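Local atomic coordinates of histidyl-trna synthetase (Thermus thermophilus, PDB entry 1H4V), a protein that attaches L-histidine to tRNA(His) at the expense of ATP, working as a homodimeric class II aminoacyl-tRNA synthetase in the cytoplasm. Residues Glu16-Gln21 against Gly322-Lys327; Lys327-Tyr332 against Arg376-Ala381; Ile334-Glu339 against Ala381-Glu386; Pro353-Glu358 against Tyr415-Leu420. One frame throughout, in Å; residues are numbered along the deposited sequence.

Interaction 1. Residues Glu16-Gln21 against Gly322-Lys327. With SO4 (sulfate ion), chain B.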
loop_
_atom_site.group_PDB
_atom_site.type_symbol
_atom_site.label_atom_id
_atom_site.label_comp_id
_atom_site.label_asym_id
_atom_site.label_seq_id
_atom_site.Cartn_x
_atom_site.Cartn_y
_atom_site.Cartn_z
ATOM N N GLU A 16 0.519 15.417 0.472
ATOM C CA GLU A 16 1.307 14.542 1.325
ATOM C C GLU A 16 1.294 13.121 0.767
ATOM O O GLU A 16 2.331 12.468 0.677
ATOM C CB GLU A 16 0.744 14.564 2.745
ATOM C CG GLU A 16 1.319 13.499 3.645
ATOM C CD GLU A 16 1.812 14.042 4.966
ATOM O OE1 GLU A 16 0.996 14.576 5.749
ATOM O OE2 GLU A 16 3.029 13.926 5.219
ATOM N N LEU A 17 0.115 12.645 0.387
ATOM C CA LEU A 17 -0.005 11.302 -0.166
ATOM C C LEU A 17 0.788 11.206 -1.469
ATOM O O LEU A 17 1.520 10.233 -1.699
ATOM C CB LEU A 17 -1.469 10.976 -0.462
ATOM C CG LEU A 17 -1.979 9.532 -0.416
ATOM C CD1 LEU A 17 -3.085 9.391 -1.464
ATOM C CD2 LEU A 17 -0.879 8.533 -0.680
ATOM N N ARG A 18 0.632 12.217 -2.322
ATOM C CA ARG A 18 1.308 12.220 -3.606
ATOM C C ARG A 18 2.824 12.204 -3.434
ATOM O O ARG A 18 3.534 11.566 -4.210
ATOM C CB ARG A 18 0.839 13.409 -4.449
ATOM C CG ARG A 18 -0.551 13.194 -5.070
ATOM C CD ARG A 18 -1.107 14.475 -5.701
ATOM N NE ARG A 18 -0.182 15.039 -6.682
ATOM C CZ ARG A 18 -0.079 16.337 -6.948
ATOM N NH1 ARG A 18 -0.845 17.205 -6.301
ATOM N NH2 ARG A 18 0.782 16.767 -7.860
ATOM N N MET A 19 3.312 12.879 -2.401
ATOM C CA MET A 19 4.740 12.897 -2.142
ATOM C C MET A 19 5.203 11.479 -1.771
ATOM O O MET A 19 6.220 11.009 -2.266
ATOM C CB MET A 19 5.065 13.871 -1.010
ATOM C CG MET A 19 6.544 14.149 -0.872
ATOM S SD MET A 19 7.297 14.645 -2.455
ATOM C CE MET A 19 6.849 16.360 -2.509
ATOM N N HIS A 20 4.443 10.801 -0.910
ATOM C CA HIS A 20 4.769 9.439 -0.498
ATOM C C HIS A 20 4.766 8.494 -1.695
ATOM O O HIS A 20 5.627 7.612 -1.810
ATOM C CB HIS A 20 3.761 8.910 0.535
ATOM C CG HIS A 20 4.042 9.344 1.939
ATOM N ND1 HIS A 20 3.803 8.530 3.030
ATOM C CD2 HIS A 20 4.551 10.498 2.435
ATOM C CE1 HIS A 20 4.159 9.164 4.132
ATOM N NE2 HIS A 20 4.614 10.359 3.800
ATOM N N GLN A 21 3.786 8.664 -2.577
ATOM C CA GLN A 21 3.682 7.805 -3.749
ATOM C C GLN A 21 4.839 8.029 -4.716
ATOM O O GLN A 21 5.276 7.093 -5.379
ATOM C CB GLN A 21 2.340 8.028 -4.454
ATOM C CG GLN A 21 1.152 7.749 -3.527
ATOM C CD GLN A 21 -0.190 8.002 -4.165
ATOM O OE1 GLN A 21 -0.397 9.030 -4.803
ATOM N NE2 GLN A 21 -1.124 7.072 -3.975
ATOM N N GLY A 322 8.663 21.379 -4.008
ATOM C CA GLY A 322 7.225 21.544 -3.950
ATOM C C GLY A 322 6.621 20.604 -4.969
ATOM O O GLY A 322 7.319 20.105 -5.855
ATOM N N LEU A 323 5.326 20.355 -4.858
ATOM C CA LEU A 323 4.654 19.452 -5.782
ATOM C C LEU A 323 3.652 20.261 -6.597
ATOM O O LEU A 323 2.972 21.134 -6.059
ATOM C CB LEU A 323 3.933 18.361 -4.977
ATOM C CG LEU A 323 3.842 16.915 -5.473
ATOM C CD1 LEU A 323 5.207 16.406 -5.879
ATOM C CD2 LEU A 323 3.271 16.049 -4.358
ATOM N N PRO A 324 3.556 19.999 -7.907
ATOM C CA PRO A 324 2.598 20.752 -8.721
ATOM C C PRO A 324 1.168 20.558 -8.208
ATOM O O PRO A 324 0.923 19.753 -7.308
ATOM C CB PRO A 324 2.799 20.170 -10.119
ATOM C CG PRO A 324 3.224 18.762 -9.836
ATOM C CD PRO A 324 4.203 18.944 -8.702
ATOM N N GLU A 325 0.224 21.291 -8.781
ATOM C CA GLU A 325 -1.164 21.177 -8.356
ATOM C C GLU A 325 -1.827 19.934 -8.938
ATOM O O GLU A 325 -1.451 19.456 -10.010
ATOM C CB GLU A 325 -1.955 22.421 -8.768
ATOM C CG GLU A 325 -1.453 23.721 -8.148
ATOM C CD GLU A 325 -1.331 23.641 -6.634
ATOM O OE1 GLU A 325 -2.284 23.160 -5.985
ATOM O OE2 GLU A 325 -0.283 24.068 -6.095
ATOM N N GLU A 326 -2.810 19.415 -8.209
ATOM C CA GLU A 326 -3.562 18.233 -8.625
ATOM C C GLU A 326 -4.190 18.543 -9.977
ATOM O O GLU A 326 -4.760 19.618 -10.168
ATOM C CB GLU A 326 -4.663 17.937 -7.599
ATOM C CG GLU A 326 -5.426 16.634 -7.800
ATOM C CD GLU A 326 -4.649 15.410 -7.333
ATOM O OE1 GLU A 326 -3.679 15.012 -8.018
ATOM O OE2 GLU A 326 -5.010 14.848 -6.272
ATOM N N LYS A 327 -4.082 17.618 -10.924
ATOM C CA LYS A 327 -4.665 17.850 -12.238
ATOM C C LYS A 327 -6.188 17.898 -12.111
ATOM O O LYS A 327 -6.769 17.254 -11.236
ATOM C CB LYS A 327 -4.271 16.741 -13.218
ATOM C CG LYS A 327 -4.460 17.146 -14.675
ATOM C CD LYS A 327 -4.691 15.953 -15.586
ATOM C CE LYS A 327 -6.054 15.324 -15.315
ATOM N NZ LYS A 327 -6.399 14.248 -16.291
HETATM S S SO4 B . 1.895 13.286 -9.163
HETATM O O1 SO4 B . 2.161 14.717 -9.409
HETATM O O2 SO4 B . 3.167 12.580 -8.931
HETATM O O3 SO4 B . 1.217 12.684 -10.322
HETATM O O4 SO4 B . 1.025 13.155 -7.978
#
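Arg18 reaches from helix 14-33 into the bend of the 322-327 loop. Its CG is anti to the carbonyl carbon, and a bend at chi3 (55°) places NE. The end of its guanidinium grips one backbone oxygen with two nitrogens: NH2 lies 3.0 Å from Pro324 O and NH1 3.3 Å from the same Pro324 O, both coming from one face of the carbonyl plane. The neighbouring edge holds a sulfate ion, probably from the crystallisation liquor. Arg18 NE bonds to sulfate O4 at 2.6 Å and Arg18 NH2 to sulfate O1 at 2.9 Å, both nearly straight, and Arg22 NE also binds this ion.

The salt bridge to Glu326 is long: its OE1 sits over one face of the guanidinium, 3.7 Å from Arg18 NE, and no N-H points at it.

On the apolar side, Leu323 CG lies over the other guanidinium face, its CD2 touches Arg18 CB at 3.6 Å, and its CD1 meets Met19 CE at 3.7 Å. Met19 also packs on Ala313 and Leu316 of helix 309-318.

This is a surface contact between the first long helix of the catalytic region and the linker running to the anticodon-binding domain of a class IIa synthetase.

Interaction 2. Residues Lys327-Tyr332 against Arg376-Ala381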
loop_
_atom_site.group_PDB
_atom_site.type_symbol
_atom_site.label_atom_id
_atom_site.label_comp_id
_atom_site.label_asym_id
_atom_site.label_seq_id
_atom_site.Cartn_x
_atom_site.Cartn_y
_atom_site.Cartn_z
ATOM N N LYS A 327 -4.082 17.618 -10.924
ATOM C CA LYS A 327 -4.665 17.850 -12.238
ATOM C C LYS A 327 -6.188 17.898 -12.111
ATOM O O LYS A 327 -6.769 17.254 -11.236
ATOM C CB LYS A 327 -4.271 16.741 -13.218
ATOM C CG LYS A 327 -4.460 17.146 -14.675
ATOM C CD LYS A 327 -4.691 15.953 -15.586
ATOM C CE LYS A 327 -6.054 15.324 -15.315
ATOM N NZ LYS A 327 -6.399 14.248 -16.291
ATOM N N GLY A 328 -6.825 18.674 -12.981
ATOM C CA GLY A 328 -8.274 18.789 -12.952
ATOM C C GLY A 328 -8.949 17.836 -13.921
ATOM O O GLY A 328 -8.287 17.196 -14.730
ATOM N N PRO A 329 -10.277 17.711 -13.862
ATOM C CA PRO A 329 -10.960 16.802 -14.778
ATOM C C PRO A 329 -10.873 17.311 -16.211
ATOM O O PRO A 329 -10.627 18.497 -16.441
ATOM C CB PRO A 329 -12.390 16.815 -14.258
ATOM C CG PRO A 329 -12.534 18.218 -13.789
ATOM C CD PRO A 329 -11.250 18.425 -13.021
ATOM N N ASP A 330 -11.070 16.412 -17.168
ATOM C CA ASP A 330 -11.044 16.799 -18.571
ATOM C C ASP A 330 -12.320 17.569 -18.898
ATOM O O ASP A 330 -12.320 18.433 -19.766
ATOM C CB ASP A 330 -10.942 15.566 -19.473
ATOM C CG ASP A 330 -9.638 14.816 -19.290
ATOM O OD1 ASP A 330 -8.578 15.471 -19.227
ATOM O OD2 ASP A 330 -9.667 13.573 -19.216
ATOM N N LEU A 331 -13.400 17.257 -18.187
ATOM C CA LEU A 331 -14.682 17.913 -18.414
ATOM C C LEU A 331 -15.489 18.107 -17.129
ATOM O O LEU A 331 -15.679 17.163 -16.356
ATOM C CB LEU A 331 -15.510 17.086 -19.407
ATOM C CG LEU A 331 -16.961 17.514 -19.690
ATOM C CD1 LEU A 331 -16.962 18.826 -20.466
ATOM C CD2 LEU A 331 -17.689 16.426 -20.498
ATOM N N TYR A 332 -15.954 19.334 -16.902
ATOM C CA TYR A 332 -16.786 19.643 -15.747
ATOM C C TYR A 332 -18.127 20.140 -16.291
ATOM O O TYR A 332 -18.228 21.250 -16.817
ATOM C CB TYR A 332 -16.158 20.723 -14.867
ATOM C CG TYR A 332 -16.866 20.867 -13.541
ATOM C CD1 TYR A 332 -16.794 19.859 -12.582
ATOM C CD2 TYR A 332 -17.658 21.975 -13.268
ATOM C CE1 TYR A 332 -17.501 19.947 -11.384
ATOM C CE2 TYR A 332 -18.371 22.074 -12.072
ATOM C CZ TYR A 332 -18.289 21.057 -11.138
ATOM O OH TYR A 332 -19.010 21.139 -9.966
ATOM N N ARG A 376 -11.612 24.501 -10.651
ATOM C CA ARG A 376 -11.309 23.078 -10.578
ATOM C C ARG A 376 -10.284 22.661 -11.626
ATOM O O ARG A 376 -9.897 21.495 -11.706
ATOM C CB ARG A 376 -12.608 22.284 -10.724
ATOM C CG ARG A 376 -13.672 22.751 -9.731
ATOM C CD ARG A 376 -15.021 22.086 -9.949
ATOM N NE ARG A 376 -15.131 20.816 -9.240
ATOM C CZ ARG A 376 -15.813 20.645 -8.112
ATOM N NH1 ARG A 376 -16.456 21.661 -7.556
ATOM N NH2 ARG A 376 -15.854 19.452 -7.542
ATOM N N GLY A 377 -9.840 23.630 -12.421
ATOM C CA GLY A 377 -8.844 23.361 -13.441
ATOM C C GLY A 377 -9.266 22.410 -14.544
ATOM O O GLY A 377 -8.448 21.644 -15.057
ATOM N N ALA A 378 -10.537 22.461 -14.922
ATOM C CA ALA A 378 -11.049 21.606 -15.988
ATOM C C ALA A 378 -10.519 22.047 -17.348
ATOM O O ALA A 378 -10.322 23.235 -17.591
ATOM C CB ALA A 378 -12.570 21.646 -16.000
ATOM N N ALA A 379 -10.275 21.085 -18.231
ATOM C CA ALA A 379 -9.812 21.405 -19.569
ATOM C C ALA A 379 -11.023 22.006 -20.292
ATOM O O ALA A 379 -10.921 23.052 -20.934
ATOM C CB ALA A 379 -9.335 20.148 -20.282
ATOM N N PHE A 380 -12.173 21.346 -20.161
ATOM C CA PHE A 380 -13.411 21.806 -20.781
ATOM C C PHE A 380 -14.527 21.968 -19.776
ATOM O O PHE A 380 -14.561 21.292 -18.751
ATOM C CB PHE A 380 -13.919 20.821 -21.838
ATOM C CG PHE A 380 -13.132 20.820 -23.109
ATOM C CD1 PHE A 380 -11.971 20.069 -23.221
ATOM C CD2 PHE A 380 -13.563 21.563 -24.205
ATOM C CE1 PHE A 380 -11.243 20.053 -24.414
ATOM C CE2 PHE A 380 -12.849 21.555 -25.397
ATOM C CZ PHE A 380 -11.685 20.798 -25.503
ATOM N N ALA A 381 -15.448 22.867 -20.089
ATOM C CA ALA A 381 -16.618 23.092 -19.263
ATOM C C ALA A 381 -17.757 22.657 -20.181
ATOM O O ALA A 381 -17.666 22.822 -21.397
ATOM C CB ALA A 381 -16.749 24.555 -18.911
#
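Tyr332 has CG anti to its backbone N (chi1 -169°), while the Arg376 chain is extended as far as CD and then bends at chi3 (87°); the guanidinium lies nearly parallel to the ring, the two side chains crossing obliquely beside a parallel strand pair. The pair belongs to the mixed sheet of the anticodon-binding domain: Leu331 bridges Phe380 and Tyr332 bridges Ala381, where strands 331-335 and 380-384 begin. Three backbone bonds tie the edges, from Ala379 N to Pro329 O, from Phe380 N to Asp330 O at 2.9 Å and from Tyr332 N to Phe380 O at 3.0 Å.

Before the strands, the two loops are already close. Gly377 ends helix 366-375 in a Schellman motif with positive phi, and Gly328 CA makes a CA-H...O contact of 3.4 Å with Arg376 O. Ala378 CB touches both Pro329 CG and Tyr332 CB. On the sheet face carrying Leu331 and Phe380, Leu331 CD1 rests on Phe380 CB, and both side chains continue onto Leu416 of helix 412-419.

On the face with Tyr332 and Ala381, the ring and guanidinium planes are only 15° apart. Arg376 CD stands over the ring in a CH-pi contact, 3.7 Å from the Tyr332 centroid, and Arg376 NE lies 3.3 Å from Tyr332 CE1.

Interaction 3. Residues Ile334-Glu339 against Ala381-Glu386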
loop_
_atom_site.group_PDB
_atom_site.type_symbol
_atom_site.label_atom_id
_atom_site.label_comp_id
_atom_site.label_asym_id
_atom_site.label_seq_id
_atom_site.Cartn_x
_atom_site.Cartn_y
_atom_site.Cartn_z
ATOM N N ILE A 334 -21.951 21.471 -16.269
ATOM C CA ILE A 334 -22.797 22.364 -15.486
ATOM C C ILE A 334 -24.252 22.248 -15.943
ATOM O O ILE A 334 -24.609 22.696 -17.038
ATOM C CB ILE A 334 -22.362 23.847 -15.641
ATOM C CG1 ILE A 334 -20.970 24.053 -15.061
ATOM C CG2 ILE A 334 -23.365 24.777 -14.963
ATOM C CD1 ILE A 334 -19.875 23.474 -15.881
ATOM N N PRO A 335 -25.114 21.631 -15.118
ATOM C CA PRO A 335 -26.529 21.496 -15.493
ATOM C C PRO A 335 -27.187 22.848 -15.225
ATOM O O PRO A 335 -26.923 23.470 -14.201
ATOM C CB PRO A 335 -27.038 20.394 -14.558
ATOM C CG PRO A 335 -26.186 20.561 -13.341
ATOM C CD PRO A 335 -24.808 20.864 -13.896
ATOM N N LEU A 336 -28.009 23.329 -16.150
ATOM C CA LEU A 336 -28.657 24.622 -15.954
ATOM C C LEU A 336 -30.037 24.487 -15.330
ATOM O O LEU A 336 -30.513 25.403 -14.662
ATOM C CB LEU A 336 -28.730 25.377 -17.280
ATOM C CG LEU A 336 -27.331 25.610 -17.848
ATOM C CD1 LEU A 336 -27.414 26.323 -19.187
ATOM C CD2 LEU A 336 -26.522 26.419 -16.848
ATOM N N THR A 337 -30.681 23.350 -15.549
ATOM C CA THR A 337 -31.991 23.118 -14.958
ATOM C C THR A 337 -31.865 21.898 -14.060
ATOM O O THR A 337 -30.856 21.190 -14.101
ATOM C CB THR A 337 -33.088 22.837 -16.020
ATOM O OG1 THR A 337 -32.771 21.639 -16.740
ATOM C CG2 THR A 337 -33.204 24.002 -16.985
ATOM N N GLU A 338 -32.898 21.651 -13.261
ATOM C CA GLU A 338 -32.911 20.526 -12.349
ATOM C C GLU A 338 -32.958 19.205 -13.104
ATOM O O GLU A 338 -32.374 18.218 -12.669
ATOM C CB GLU A 338 -34.112 20.628 -11.412
ATOM C CG GLU A 338 -34.023 19.686 -10.226
ATOM C CD GLU A 338 -32.989 20.131 -9.199
ATOM O OE1 GLU A 338 -32.539 19.276 -8.404
ATOM O OE2 GLU A 338 -32.635 21.333 -9.175
ATOM N N GLU A 339 -33.660 19.178 -14.231
ATOM C CA GLU A 339 -33.758 17.953 -15.026
ATOM C C GLU A 339 -32.421 17.635 -15.691
ATOM O O GLU A 339 -32.126 16.474 -15.982
ATOM C CB GLU A 339 -34.834 18.079 -16.114
ATOM C CG GLU A 339 -34.910 16.864 -17.041
ATOM C CD GLU A 339 -35.675 17.123 -18.340
ATOM O OE1 GLU A 339 -35.612 16.251 -19.238
ATOM O OE2 GLU A 339 -36.333 18.186 -18.470
ATOM N N ALA A 381 -15.448 22.867 -20.089
ATOM C CA ALA A 381 -16.618 23.092 -19.263
ATOM C C ALA A 381 -17.757 22.657 -20.181
ATOM O O ALA A 381 -17.666 22.822 -21.397
ATOM C CB ALA A 381 -16.749 24.555 -18.911
ATOM N N GLY A 382 -18.807 22.074 -19.614
ATOM C CA GLY A 382 -19.928 21.637 -20.425
ATOM C C GLY A 382 -21.203 22.232 -19.872
ATOM O O GLY A 382 -21.341 22.408 -18.658
ATOM N N PHE A 383 -22.142 22.554 -20.745
ATOM C CA PHE A 383 -23.386 23.133 -20.284
ATOM C C PHE A 383 -24.590 22.385 -20.811
ATOM O O PHE A 383 -24.687 22.098 -22.006
ATOM C CB PHE A 383 -23.466 24.609 -20.680
ATOM C CG PHE A 383 -22.371 25.442 -20.095
ATOM C CD1 PHE A 383 -21.103 25.447 -20.667
ATOM C CD2 PHE A 383 -22.592 26.195 -18.943
ATOM C CE1 PHE A 383 -20.069 26.189 -20.099
ATOM C CE2 PHE A 383 -21.561 26.943 -18.365
ATOM C CZ PHE A 383 -20.302 26.938 -18.943
ATOM N N LEU A 384 -25.500 22.061 -19.900
ATOM C CA LEU A 384 -26.716 21.347 -20.254
ATOM C C LEU A 384 -27.944 22.089 -19.738
ATOM O O LEU A 384 -28.165 22.205 -18.530
ATOM C CB LEU A 384 -26.697 19.934 -19.679
ATOM C CG LEU A 384 -25.717 18.920 -20.262
ATOM C CD1 LEU A 384 -25.775 17.648 -19.423
ATOM C CD2 LEU A 384 -26.080 18.611 -21.704
ATOM N N GLY A 385 -28.732 22.598 -20.670
ATOM C CA GLY A 385 -29.931 23.312 -20.308
ATOM C C GLY A 385 -31.093 22.774 -21.113
ATOM O O GLY A 385 -30.952 21.807 -21.872
ATOM N N GLU A 386 -32.244 23.414 -20.946
ATOM C CA GLU A 386 -33.457 23.027 -21.641
ATOM C C GLU A 386 -33.211 22.891 -23.139
ATOM O O GLU A 386 -33.633 21.912 -23.755
ATOM C CB GLU A 386 -34.535 24.070 -21.379
ATOM C CG GLU A 386 -35.929 23.626 -21.727
ATOM C CD GLU A 386 -36.960 24.677 -21.387
ATOM O OE1 GLU A 386 -38.162 24.346 -21.418
ATOM O OE2 GLU A 386 -36.569 25.834 -21.095
#
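Ile334 lays its side chain against the backbone of the neighbouring strand. Its CG1 is anti to the carbonyl carbon (chi1 -65°), and the CD1 that follows reaches 3.3 Å from Gly382 O, the oxygen that also accepts the Ile334 amide. Further on, the same methyl just touches Ala381 CB. The branch carbon Ile334 CB meets the Phe383 ring at CD2, 4.1 Å away and obliquely. The Phe383 side chain also packs on Pro366 and Leu370 of helix 366-375. Leu336 CD2 approaches the edge of this ring, near its plane.

Residues 334-337 and 381-386 run parallel, their directions 12° apart, where strands 331-335 and 380-384 lie side by side in the mixed sheet of the anticodon-binding domain. Ile334 N to Gly382 O and Leu336 N to Leu384 O are both 2.6 Å, while Leu384 N to Ile334 O is 3.1 Å. On the face bearing Pro335 and Leu384, both side chains turn to helix 338-351, where they pack on Ala340.

Beyond the strands both segments lead toward helices, with Thr337 and Gly385 at the N-cap positions. Thr337 OG1 sits between the backbone N and the carbonyl carbon (chi1 63°) and bonds to Ala340 N, and the same rotamer points CG2 across to Glu386 N at 4.1 Å. Leu336 CB rests 3.9 Å from Gly385 CA.

Interaction 4. Residues Pro353-Glu358 against Tyr415-Leu420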
loop_
_atom_site.group_PDB
_atom_site.type_symbol
_atom_site.label_atom_id
_atom_site.label_comp_id
_atom_site.label_asym_id
_atom_site.label_seq_id
_atom_site.Cartn_x
_atom_site.Cartn_y
_atom_site.Cartn_z
ATOM N N PRO A 353 -14.412 5.573 -18.128
ATOM C CA PRO A 353 -13.301 6.220 -17.419
ATOM C C PRO A 353 -12.179 6.716 -18.335
ATOM O O PRO A 353 -11.141 7.169 -17.853
ATOM C CB PRO A 353 -12.818 5.118 -16.495
ATOM C CG PRO A 353 -12.945 3.922 -17.372
ATOM C CD PRO A 353 -14.318 4.109 -17.995
ATOM N N ARG A 354 -12.376 6.632 -19.649
ATOM C CA ARG A 354 -11.348 7.080 -20.587
ATOM C C ARG A 354 -11.056 8.554 -20.381
ATOM O O ARG A 354 -9.930 9.015 -20.554
ATOM C CB ARG A 354 -11.787 6.842 -22.032
ATOM C CG ARG A 354 -10.830 7.430 -23.062
ATOM C CD ARG A 354 -11.219 7.052 -24.478
ATOM N NE ARG A 354 -11.003 5.629 -24.733
ATOM C CZ ARG A 354 -11.113 5.058 -25.927
ATOM N NH1 ARG A 354 -11.439 5.786 -26.989
ATOM N NH2 ARG A 354 -10.884 3.758 -26.061
ATOM N N LEU A 355 -12.081 9.295 -20.000
ATOM C CA LEU A 355 -11.927 10.719 -19.758
ATOM C C LEU A 355 -12.362 10.971 -18.328
ATOM O O LEU A 355 -13.197 10.243 -17.808
ATOM C CB LEU A 355 -12.829 11.501 -20.716
ATOM C CG LEU A 355 -12.259 12.419 -21.797
ATOM C CD1 LEU A 355 -10.958 11.881 -22.372
ATOM C CD2 LEU A 355 -13.310 12.563 -22.882
ATOM N N ARG A 356 -11.783 11.971 -17.677
ATOM C CA ARG A 356 -12.208 12.301 -16.328
ATOM C C ARG A 356 -13.301 13.366 -16.486
ATOM O O ARG A 356 -13.027 14.509 -16.860
ATOM C CB ARG A 356 -11.041 12.844 -15.511
ATOM C CG ARG A 356 -11.421 13.225 -14.085
ATOM C CD ARG A 356 -10.202 13.616 -13.264
ATOM N NE ARG A 356 -10.581 14.381 -12.085
ATOM C CZ ARG A 356 -9.726 15.066 -11.334
ATOM N NH1 ARG A 356 -8.435 15.077 -11.637
ATOM N NH2 ARG A 356 -10.165 15.762 -10.290
ATOM N N ALA A 357 -14.544 12.983 -16.222
ATOM C CA ALA A 357 -15.662 13.911 -16.369
ATOM C C ALA A 357 -16.461 14.044 -15.086
ATOM O O ALA A 357 -16.939 13.053 -14.536
ATOM C CB ALA A 357 -16.569 13.453 -17.508
ATOM N N GLU A 358 -16.603 15.277 -14.614
ATOM C CA GLU A 358 -17.343 15.540 -13.394
ATOM C C GLU A 358 -18.522 16.457 -13.664
ATOM O O GLU A 358 -18.635 17.041 -14.738
ATOM C CB GLU A 358 -16.408 16.137 -12.342
ATOM C CG GLU A 358 -15.337 15.150 -11.886
ATOM C CD GLU A 358 -14.315 15.761 -10.940
ATOM O OE1 GLU A 358 -14.726 16.309 -9.894
ATOM O OE2 GLU A 358 -13.102 15.683 -11.243
ATOM N N TYR A 415 -14.880 14.094 -30.050
ATOM C CA TYR A 415 -14.402 15.465 -30.085
ATOM C C TYR A 415 -13.411 15.743 -28.954
ATOM O O TYR A 415 -12.341 16.324 -29.176
ATOM C CB TYR A 415 -15.586 16.420 -29.975
ATOM C CG TYR A 415 -15.185 17.869 -29.929
ATOM C CD1 TYR A 415 -15.050 18.619 -31.106
ATOM C CD2 TYR A 415 -14.902 18.489 -28.713
ATOM C CE1 TYR A 415 -14.639 19.955 -31.065
ATOM C CE2 TYR A 415 -14.490 19.817 -28.657
ATOM C CZ TYR A 415 -14.361 20.544 -29.829
ATOM O OH TYR A 415 -13.966 21.860 -29.759
ATOM N N LEU A 416 -13.777 15.336 -27.741
ATOM C CA LEU A 416 -12.927 15.553 -26.575
ATOM C C LEU A 416 -11.601 14.818 -26.708
ATOM O O LEU A 416 -10.557 15.343 -26.323
ATOM C CB LEU A 416 -13.644 15.104 -25.301
ATOM C CG LEU A 416 -14.829 15.950 -24.835
ATOM C CD1 LEU A 416 -15.655 15.159 -23.855
ATOM C CD2 LEU A 416 -14.336 17.240 -24.196
ATOM N N LEU A 417 -11.647 13.608 -27.261
ATOM C CA LEU A 417 -10.438 12.809 -27.440
ATOM C C LEU A 417 -9.504 13.418 -28.483
ATOM O O LEU A 417 -8.288 13.403 -28.321
ATOM C CB LEU A 417 -10.799 11.376 -27.842
ATOM C CG LEU A 417 -10.153 10.288 -26.980
ATOM C CD1 LEU A 417 -8.641 10.290 -27.173
ATOM C CD2 LEU A 417 -10.511 10.528 -25.512
ATOM N N GLN A 418 -10.076 13.951 -29.555
ATOM C CA GLN A 418 -9.286 14.580 -30.604
ATOM C C GLN A 418 -8.639 15.850 -30.061
ATOM O O GLN A 418 -7.539 16.220 -30.462
ATOM C CB GLN A 418 -10.183 14.931 -31.792
ATOM C CG GLN A 418 -9.555 15.861 -32.823
ATOM C CD GLN A 418 -8.395 15.226 -33.572
ATOM O OE1 GLN A 418 -8.544 14.173 -34.203
ATOM N NE2 GLN A 418 -7.232 15.869 -33.513
ATOM N N ALA A 419 -9.329 16.514 -29.140
ATOM C CA ALA A 419 -8.827 17.751 -28.560
ATOM C C ALA A 419 -7.841 17.547 -27.412
ATOM O O ALA A 419 -6.936 18.355 -27.215
ATOM C CB ALA A 419 -9.999 18.610 -28.094
ATOM N N LEU A 420 -8.015 16.470 -26.655
ATOM C CA LEU A 420 -7.138 16.192 -25.523
ATOM C C LEU A 420 -6.045 15.196 -25.884
ATOM O O LEU A 420 -5.404 14.621 -25.003
ATOM C CB LEU A 420 -7.955 15.656 -24.339
ATOM C CG LEU A 420 -8.945 16.604 -23.648
ATOM C CD1 LEU A 420 -9.664 15.851 -22.549
ATOM C CD2 LEU A 420 -8.221 17.809 -23.067
#
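Glu358 OE2 is gripped by two nitrogens of Arg356, a residue two places earlier in the same segment: NE at 3.0 Å and NH2 at 3.1 Å, a side-on salt bridge in which both nitrogens reach one oxygen. NH2 comes to the syn lone pair of OE2, while NE meets the oxygen nearly along its C-O axis. The third nitrogen, Arg356 NH1, bonds to Lys327 O. Arg356 and Glu358 also pack on Glu32 and Gly35 of the second subunit.

Across to residues 415-420 the contact is wholly apolar and turns on Leu355, whose two methyls part to different leucines. Leu355 CD2 lies against Leu416, 3.5 Å from Leu416 CB and close to its CD1 as well. Leu355 CD1 touches Leu417 CD2 at 3.4 Å and, more loosely, Leu420 CD1 at 4.2 Å. Farther out, the aliphatic part of Arg354 crosses Leu417 at about a right angle, its CD 3.7 Å from Leu417 CD2.

Leu355 packs on the last turn of helix 412-419 just before the chain enters the edge strand 357-359. The helix in turn packs on the sheet, Leu416 also meeting Phe380 of strand 380-384 and Leu396 of strand 393-398.

Interaction 1 joins the catalytic region to the linker; the other three lie within the anticodon-binding domain. The linker segment ends at Lys327, where interaction 2 begins, their centres about 18 Å apart. Interactions 2 and 3 are successive stages of one strand pair, 331-335 beside 380-384, with centres about 16 Å apart and Ala381 in common. Interaction 4, its centre about 10 Å from that of interaction 2, adds neighbouring strand 357-359 and the C-terminal helix 412-419. Along the chain, interaction 1 closes first, while the segments of 2, 3 and 4 alternate. Interactions 1 and 4 both touch the second subunit, so the linker and domain lie against the dimer partner.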